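Local structure of paenibacillus xanthan lyase (Paenibacillus, 6F2P) at residues 14-19 against 241-246; 170-175 against 235-240; 196-201 against 249-254. The protein cleaves the polysaccharide xanthan as a lyase, probably by the beta-elimination chemistry of polysaccharide lyase family 8. All blocks are in the same frame, centred on the assembly; numbering follows the deposited sequence.

Interaction 1 of 3, residues 14-19 against 241-246; sequences KAMLNG and IFILNG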
# COMPACT_ATOMS: atom_id res chain seq x y z
N LYS A 14 -1.33 -33.01 26.02
CA LYS A 14 -0.50 -33.11 27.20
C LYS A 14 0.96 -33.19 26.80
O LYS A 14 1.81 -32.49 27.36
CB LYS A 14 -0.89 -34.33 28.05
CG LYS A 14 0.02 -34.56 29.24
CD LYS A 14 -0.56 -35.58 30.20
CE LYS A 14 0.51 -36.10 31.14
NZ LYS A 14 -0.09 -36.92 32.22
N ALA A 15 1.25 -34.00 25.79
CA ALA A 15 2.61 -34.07 25.24
C ALA A 15 3.12 -32.72 24.70
O ALA A 15 4.32 -32.45 24.72
CB ALA A 15 2.68 -35.14 24.19
N MET A 16 2.23 -31.86 24.21
CA MET A 16 2.65 -30.52 23.82
C MET A 16 3.02 -29.71 25.06
O MET A 16 3.98 -28.94 25.07
CB MET A 16 1.56 -29.78 23.05
CG MET A 16 1.10 -30.45 21.78
SD MET A 16 -0.40 -29.68 21.13
CE MET A 16 0.28 -28.19 20.39
N LEU A 17 2.24 -29.89 26.12
CA LEU A 17 2.50 -29.21 27.38
C LEU A 17 3.80 -29.66 28.05
O LEU A 17 4.59 -28.82 28.49
CB LEU A 17 1.32 -29.40 28.33
CG LEU A 17 -0.02 -28.85 27.88
CD1 LEU A 17 -1.07 -29.16 28.94
CD2 LEU A 17 0.07 -27.35 27.65
N ASN A 18 4.03 -30.96 28.14
CA ASN A 18 5.16 -31.44 28.94
C ASN A 18 6.30 -32.13 28.19
O ASN A 18 7.28 -32.54 28.80
CB ASN A 18 4.68 -32.31 30.12
CG ASN A 18 4.14 -33.65 29.68
OD1 ASN A 18 4.25 -34.03 28.51
ND2 ASN A 18 3.57 -34.39 30.61
N GLY A 19 6.16 -32.27 26.88
CA GLY A 19 7.23 -32.82 26.06
C GLY A 19 7.15 -34.31 25.79
O GLY A 19 7.96 -34.85 25.04
N ILE A 241 -4.93 -26.23 14.70
CA ILE A 241 -4.82 -27.10 13.54
C ILE A 241 -4.03 -28.36 13.89
O ILE A 241 -4.45 -29.47 13.56
CB ILE A 241 -4.17 -26.38 12.35
CG1 ILE A 241 -5.16 -25.41 11.71
CG2 ILE A 241 -3.67 -27.37 11.31
CD1 ILE A 241 -4.48 -24.37 10.85
N PHE A 242 -2.91 -28.18 14.59
CA PHE A 242 -2.05 -29.30 14.95
C PHE A 242 -2.74 -30.32 15.87
O PHE A 242 -2.63 -31.52 15.65
CB PHE A 242 -0.77 -28.80 15.62
CG PHE A 242 0.10 -29.88 16.17
CD1 PHE A 242 1.02 -30.53 15.36
CD2 PHE A 242 0.02 -30.25 17.51
CE1 PHE A 242 1.83 -31.53 15.87
CE2 PHE A 242 0.83 -31.26 18.02
CZ PHE A 242 1.74 -31.89 17.20
N ILE A 243 -3.44 -29.83 16.88
CA ILE A 243 -4.13 -30.70 17.84
C ILE A 243 -5.25 -31.49 17.16
O ILE A 243 -5.34 -32.72 17.29
CB ILE A 243 -4.71 -29.88 19.02
CG1 ILE A 243 -3.59 -29.16 19.77
CG2 ILE A 243 -5.49 -30.76 19.99
CD1 ILE A 243 -4.07 -28.03 20.66
N LEU A 244 -6.09 -30.78 16.42
CA LEU A 244 -7.27 -31.36 15.82
C LEU A 244 -6.95 -32.21 14.60
O LEU A 244 -7.77 -33.02 14.16
CB LEU A 244 -8.25 -30.26 15.44
CG LEU A 244 -8.73 -29.47 16.65
CD1 LEU A 244 -9.62 -28.31 16.21
CD2 LEU A 244 -9.47 -30.39 17.59
N ASN A 245 -5.74 -32.04 14.06
CA ASN A 245 -5.35 -32.63 12.79
C ASN A 245 -5.46 -34.15 12.77
O ASN A 245 -4.90 -34.82 13.63
CB ASN A 245 -3.93 -32.21 12.44
CG ASN A 245 -3.42 -32.88 11.18
OD1 ASN A 245 -2.39 -33.55 11.20
ND2 ASN A 245 -4.14 -32.69 10.07
N GLY A 246 -6.18 -34.67 11.79
CA GLY A 246 -6.36 -36.11 11.68
C GLY A 246 -7.59 -36.62 12.39
O GLY A 246 -8.02 -37.75 12.16

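Interaction 2 of 3, residues 170-175 against 235-240; sequences NRLWES and SGIADL. With CA (calcium ion), chain F.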
# COMPACT_ATOMS: atom_id res chain seq x y z
N ASN A 170 -9.64 -12.52 20.83
CA ASN A 170 -10.58 -13.03 21.81
C ASN A 170 -11.33 -14.22 21.25
O ASN A 170 -11.62 -15.18 21.96
CB ASN A 170 -11.58 -11.95 22.22
CG ASN A 170 -10.95 -10.85 23.02
OD1 ASN A 170 -9.92 -11.04 23.68
ND2 ASN A 170 -11.56 -9.67 22.96
N ARG A 171 -11.66 -14.13 19.97
CA ARG A 171 -12.42 -15.17 19.32
C ARG A 171 -11.58 -16.43 19.24
O ARG A 171 -12.09 -17.54 19.45
CB ARG A 171 -12.84 -14.74 17.93
CG ARG A 171 -13.62 -15.80 17.19
CD ARG A 171 -14.17 -15.28 15.87
NE ARG A 171 -15.10 -16.25 15.32
CZ ARG A 171 -16.42 -16.20 15.49
NH1 ARG A 171 -17.19 -17.14 14.96
NH2 ARG A 171 -16.96 -15.20 16.18
N LEU A 172 -10.30 -16.26 18.94
CA LEU A 172 -9.37 -17.37 18.90
C LEU A 172 -9.33 -18.06 20.26
O LEU A 172 -9.47 -19.28 20.36
CB LEU A 172 -7.98 -16.89 18.52
CG LEU A 172 -6.87 -17.93 18.66
CD1 LEU A 172 -7.18 -19.15 17.82
CD2 LEU A 172 -5.55 -17.33 18.26
N TRP A 173 -9.14 -17.25 21.30
CA TRP A 173 -9.03 -17.78 22.65
C TRP A 173 -10.32 -18.43 23.10
O TRP A 173 -10.29 -19.43 23.81
CB TRP A 173 -8.63 -16.67 23.61
CG TRP A 173 -7.30 -16.14 23.28
CD1 TRP A 173 -6.25 -16.83 22.75
CD2 TRP A 173 -6.86 -14.79 23.45
NE1 TRP A 173 -5.18 -15.99 22.57
CE2 TRP A 173 -5.52 -14.73 22.99
CE3 TRP A 173 -7.46 -13.62 23.93
CZ2 TRP A 173 -4.77 -13.55 23.02
CZ3 TRP A 173 -6.71 -12.44 23.96
CH2 TRP A 173 -5.39 -12.42 23.50
N GLU A 174 -11.45 -17.85 22.71
CA GLU A 174 -12.73 -18.49 22.93
C GLU A 174 -12.66 -19.90 22.36
O GLU A 174 -13.00 -20.88 23.03
CB GLU A 174 -13.86 -17.73 22.23
CG GLU A 174 -14.38 -16.52 22.96
CD GLU A 174 -15.47 -15.81 22.18
OE1 GLU A 174 -15.24 -15.47 21.00
OE2 GLU A 174 -16.57 -15.59 22.73
N SER A 175 -12.16 -19.98 21.13
CA SER A 175 -12.15 -21.23 20.38
C SER A 175 -11.22 -22.24 21.01
O SER A 175 -11.61 -23.39 21.15
CB SER A 175 -11.77 -20.99 18.91
OG SER A 175 -12.60 -20.01 18.32
N SER A 235 -0.25 -18.13 16.16
CA SER A 235 0.12 -19.12 17.17
C SER A 235 -1.04 -20.04 17.52
O SER A 235 -0.95 -21.26 17.37
CB SER A 235 0.63 -18.45 18.43
OG SER A 235 1.32 -19.38 19.23
N GLY A 236 -2.14 -19.44 17.98
CA GLY A 236 -3.32 -20.19 18.37
C GLY A 236 -3.91 -21.04 17.26
O GLY A 236 -4.32 -22.18 17.48
N ILE A 237 -3.97 -20.48 16.05
CA ILE A 237 -4.48 -21.21 14.90
C ILE A 237 -3.57 -22.39 14.50
O ILE A 237 -4.05 -23.50 14.25
CB ILE A 237 -4.74 -20.27 13.71
CG1 ILE A 237 -5.88 -19.31 14.06
CG2 ILE A 237 -5.08 -21.07 12.46
CD1 ILE A 237 -6.05 -18.18 13.09
N ALA A 238 -2.27 -22.15 14.48
CA ALA A 238 -1.35 -23.24 14.17
C ALA A 238 -1.45 -24.34 15.23
O ALA A 238 -1.28 -25.51 14.92
CB ALA A 238 0.08 -22.72 14.07
N ASP A 239 -1.75 -23.96 16.47
CA ASP A 239 -1.85 -24.96 17.52
C ASP A 239 -3.15 -25.74 17.40
O ASP A 239 -3.15 -26.96 17.51
CB ASP A 239 -1.70 -24.35 18.92
CG ASP A 239 -0.25 -24.24 19.36
OD1 ASP A 239 0.65 -24.68 18.60
OD2 ASP A 239 0.01 -23.73 20.47
N LEU A 240 -4.25 -25.03 17.16
CA LEU A 240 -5.54 -25.70 16.99
C LEU A 240 -5.53 -26.66 15.81
O LEU A 240 -6.04 -27.78 15.90
CB LEU A 240 -6.66 -24.69 16.81
CG LEU A 240 -7.51 -24.50 18.06
CD1 LEU A 240 -8.76 -23.73 17.70
CD2 LEU A 240 -7.86 -25.84 18.68
CA CA F . -17.66 -16.54 24.75
O HOH W 1 -20.02 -17.13 25.10
O HOH W 2 -15.92 -14.84 25.51
O HOH W 3 -18.19 -16.03 27.09
O HOH W 4 -18.89 -14.58 24.66

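Interaction 3 of 3, residues 196-201 against 249-254; sequences DGISAL and WQVTDP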
# COMPACT_ATOMS: atom_id res chain seq x y z
N ASP A 196 -14.99 -24.70 14.88
CA ASP A 196 -15.69 -23.78 13.99
C ASP A 196 -15.40 -22.32 14.32
O ASP A 196 -15.55 -21.44 13.46
CB ASP A 196 -17.20 -24.03 14.00
CG ASP A 196 -17.59 -25.39 13.41
OD1 ASP A 196 -16.85 -25.90 12.54
OD2 ASP A 196 -18.63 -25.94 13.82
N GLY A 197 -14.98 -22.06 15.55
CA GLY A 197 -14.80 -20.69 16.00
C GLY A 197 -13.74 -19.92 15.24
O GLY A 197 -13.84 -18.70 15.10
N ILE A 198 -12.72 -20.61 14.75
CA ILE A 198 -11.63 -19.92 14.07
C ILE A 198 -11.87 -19.59 12.58
O ILE A 198 -11.11 -18.81 12.00
CB ILE A 198 -10.30 -20.68 14.19
CG1 ILE A 198 -10.36 -22.00 13.41
CG2 ILE A 198 -9.93 -20.90 15.65
CD1 ILE A 198 -8.99 -22.63 13.20
N SER A 199 -12.90 -20.17 11.97
CA SER A 199 -13.13 -19.95 10.54
C SER A 199 -13.24 -18.47 10.18
O SER A 199 -12.62 -18.00 9.22
CB SER A 199 -14.36 -20.71 10.04
OG SER A 199 -14.15 -22.11 10.10
N ALA A 200 -14.00 -17.72 10.97
CA ALA A 200 -14.16 -16.29 10.72
C ALA A 200 -12.85 -15.51 10.75
O ALA A 200 -12.80 -14.38 10.28
CB ALA A 200 -15.17 -15.69 11.69
N LEU A 201 -11.79 -16.11 11.30
CA LEU A 201 -10.47 -15.46 11.37
C LEU A 201 -9.60 -15.74 10.16
O LEU A 201 -8.53 -15.15 10.00
CB LEU A 201 -9.71 -15.96 12.60
CG LEU A 201 -10.27 -15.69 13.99
CD1 LEU A 201 -9.40 -16.40 15.02
CD2 LEU A 201 -10.32 -14.21 14.26
N TRP A 249 -12.66 -33.83 14.34
CA TRP A 249 -12.93 -32.39 14.44
C TRP A 249 -11.80 -31.57 13.83
O TRP A 249 -11.65 -30.39 14.12
CB TRP A 249 -13.18 -31.99 15.90
CG TRP A 249 -14.18 -32.91 16.54
CD1 TRP A 249 -15.55 -32.88 16.39
CD2 TRP A 249 -13.89 -34.02 17.39
NE1 TRP A 249 -16.12 -33.91 17.11
CE2 TRP A 249 -15.13 -34.62 17.73
CE3 TRP A 249 -12.71 -34.56 17.91
CZ2 TRP A 249 -15.21 -35.74 18.56
CZ3 TRP A 249 -12.79 -35.68 18.73
CH2 TRP A 249 -14.03 -36.25 19.05
N GLN A 250 -11.02 -32.20 12.96
CA GLN A 250 -9.94 -31.50 12.29
C GLN A 250 -10.48 -30.34 11.46
O GLN A 250 -11.66 -30.31 11.10
CB GLN A 250 -9.17 -32.44 11.38
CG GLN A 250 -9.82 -32.65 10.04
CD GLN A 250 -9.28 -33.88 9.36
OE1 GLN A 250 -10.01 -34.85 9.17
NE2 GLN A 250 -8.00 -33.86 9.00
N VAL A 251 -9.59 -29.39 11.17
CA VAL A 251 -10.01 -28.20 10.47
C VAL A 251 -10.16 -28.54 8.99
O VAL A 251 -9.21 -29.05 8.37
CB VAL A 251 -9.01 -27.05 10.68
CG1 VAL A 251 -9.49 -25.78 10.00
CG2 VAL A 251 -8.81 -26.81 12.16
N THR A 252 -11.34 -28.28 8.44
CA THR A 252 -11.61 -28.63 7.06
C THR A 252 -11.77 -27.42 6.16
O THR A 252 -11.70 -27.54 4.93
CB THR A 252 -12.88 -29.50 6.93
OG1 THR A 252 -14.01 -28.79 7.45
CG2 THR A 252 -12.72 -30.80 7.68
N ASP A 253 -12.03 -26.26 6.76
CA ASP A 253 -12.24 -25.01 6.03
C ASP A 253 -11.11 -24.82 5.01
O ASP A 253 -9.94 -24.88 5.36
CB ASP A 253 -12.27 -23.85 7.04
CG ASP A 253 -12.76 -22.55 6.44
OD1 ASP A 253 -12.61 -22.33 5.21
OD2 ASP A 253 -13.30 -21.72 7.22
N PRO A 254 -11.46 -24.64 3.73
CA PRO A 254 -10.41 -24.52 2.71
C PRO A 254 -9.50 -23.32 2.95
O PRO A 254 -8.33 -23.32 2.56
CB PRO A 254 -11.20 -24.33 1.41
CG PRO A 254 -12.53 -24.90 1.70
CD PRO A 254 -12.81 -24.62 3.14
O HOH W 5 -13.70 -19.25 6.49

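Interaction 1 of 3, residues 14-19 against 241-246
The F242 ring meets the M16 thioether at its edge: SD of M16 lies 4.8 Å from the ring centroid of F242 and 78° off the ring normal, a Met-aromatic contact. The terminal methyl comes in obliquely, with CE of M16 3.6 Å from CD2 of F242. Two cations, K12 and R305, make cation-pi contacts with the same ring, and Q308 touches the F242 side chain. The side chains of M16 and F242 run past one another, pointing opposite ways. The F242 ring is held out toward helix 4-18 by a first torsion that sets CG anti to the backbone N (chi1 173°). M16 is extended as far as its sulfur and then bends at chi3 (77°), which folds the methyl toward CD2. Both segments belong to the N-terminal alpha-helical domain of polysaccharide lyase family 8, where the contact brings the C-terminal part of helix 4-18 against that of helix 229-244. The second apolar contact is with I243, whose CG1 lies 3.5 Å from SD of M16, so the sulfur touches an aromatic and an aliphatic neighbour at once. K12, one turn before M16, also hydrogen-bonds through NZ to the carbonyl oxygens of F242 and I243.

Interaction 2 of 3, residues 170-175 against 235-240
L172 rests on G236 in the closely packed part of this contact, with CD2 of L172 3.6 Å from CA of G236. Having no side chain, G236 leaves room for this methyl where a CB would collide with it. The other branch turns toward the next residue: CD1 of L172 is 3.9 Å from the backbone N of I237 and 4.0 Å from CG1 of I237. With chi1 at 171°, CG of L172 stands opposite the backbone N and both methyls reach helix 229-244. With an alanine here, a gap would probably open over G236 and I237 would lose an apolar neighbour. The axes of the two segments come within 10.1 Å at their closest, 27° from parallel, as neighbours in the alpha-helical domain of this lyase family. One turn further on the packing is looser, with CB of S175 4.2 Å from CD1 of L240. OG of S175 turns back to its own helix and bonds O of R171, which S175 N reaches from the opposite face of the carbonyl plane. On the face turned away from helix 229-244, OE2 of E174 binds calcium at 2.5 Å, and four waters, Q161 and S163 complete the site.

Interaction 3 of 3, residues 196-201 against 249-254
S199 and D253 meet through their polar ends, OG of S199 lying 3.0 Å from OD2 of D253, close enough for a hydrogen bond, though the proton has another acceptor in reach. The two first torsions differ. In S199 the hydroxyl is anti to the carbonyl carbon and beside the backbone N (chi1 -67°). In D253 CG is anti to the backbone N (chi1 -168°), which extends the carboxylate across to the serine. The same carboxylate oxygen takes a bond from water 5, which lies 2.6 Å from OD2 of D253. That water also donates to the backbone, at 3.2 Å from O of S199, so the water, and perhaps the hydroxyl, link this oxygen to S199. The other oxygen, OD1, bonds N of N255, two residues on, forming an Asx turn just ahead of helix 256-267. With OD1 held by N255 and OD2 by water 5, the rotation of the carboxylate is probably well fixed.

The second point of touch is apolar and lighter. I198 adopts a first torsion of 67°, placing CG1 beside both the backbone N and the carbonyl carbon, and its chain then runs out extended, until CD1 of I198 lies 4.3 Å from CG2 of V251. This V251 methyl is the branch beside its backbone N.

The contact thus joins the 196-201 segment, at the C-terminal side of helix 188-197, to the loop between helices 229-244 and 256-267, in the alpha-helical domain. I198 reaches further inward, against L172 and S175 of helix 168-184 and L240 of helix 229-244. Close by, V251 packs on I241 of helix 229-244, and W249 spans helices 188-197 and 4-18, its ring meeting that of F6 with the planes at about 20°.

How the interactions relate
Helix 229-244 carries successive parts of interactions 1 and 2, and the loop of interaction 3 follows it. Centres lie about 10 Å apart for interactions 2 and 3, about 13 Å for 1 and 2, and about 17 Å for 1 and 3. Interactions 2 and 3 are tied by a probable hydrogen bond, NE of R171 to O of G197 at 2.8 Å. CE of M16 packs on OD1 of D239 at 4.0 Å between 1 and 2, and CG1 of I241 on CG2 of V251 at 3.9 Å between 1 and 3. The calcium of interaction 2 is about 13 Å from the I198 side chain. MPD, probably from the crystallisation liquor, is bound near M16, and an MPD hydrogen-bonds D239.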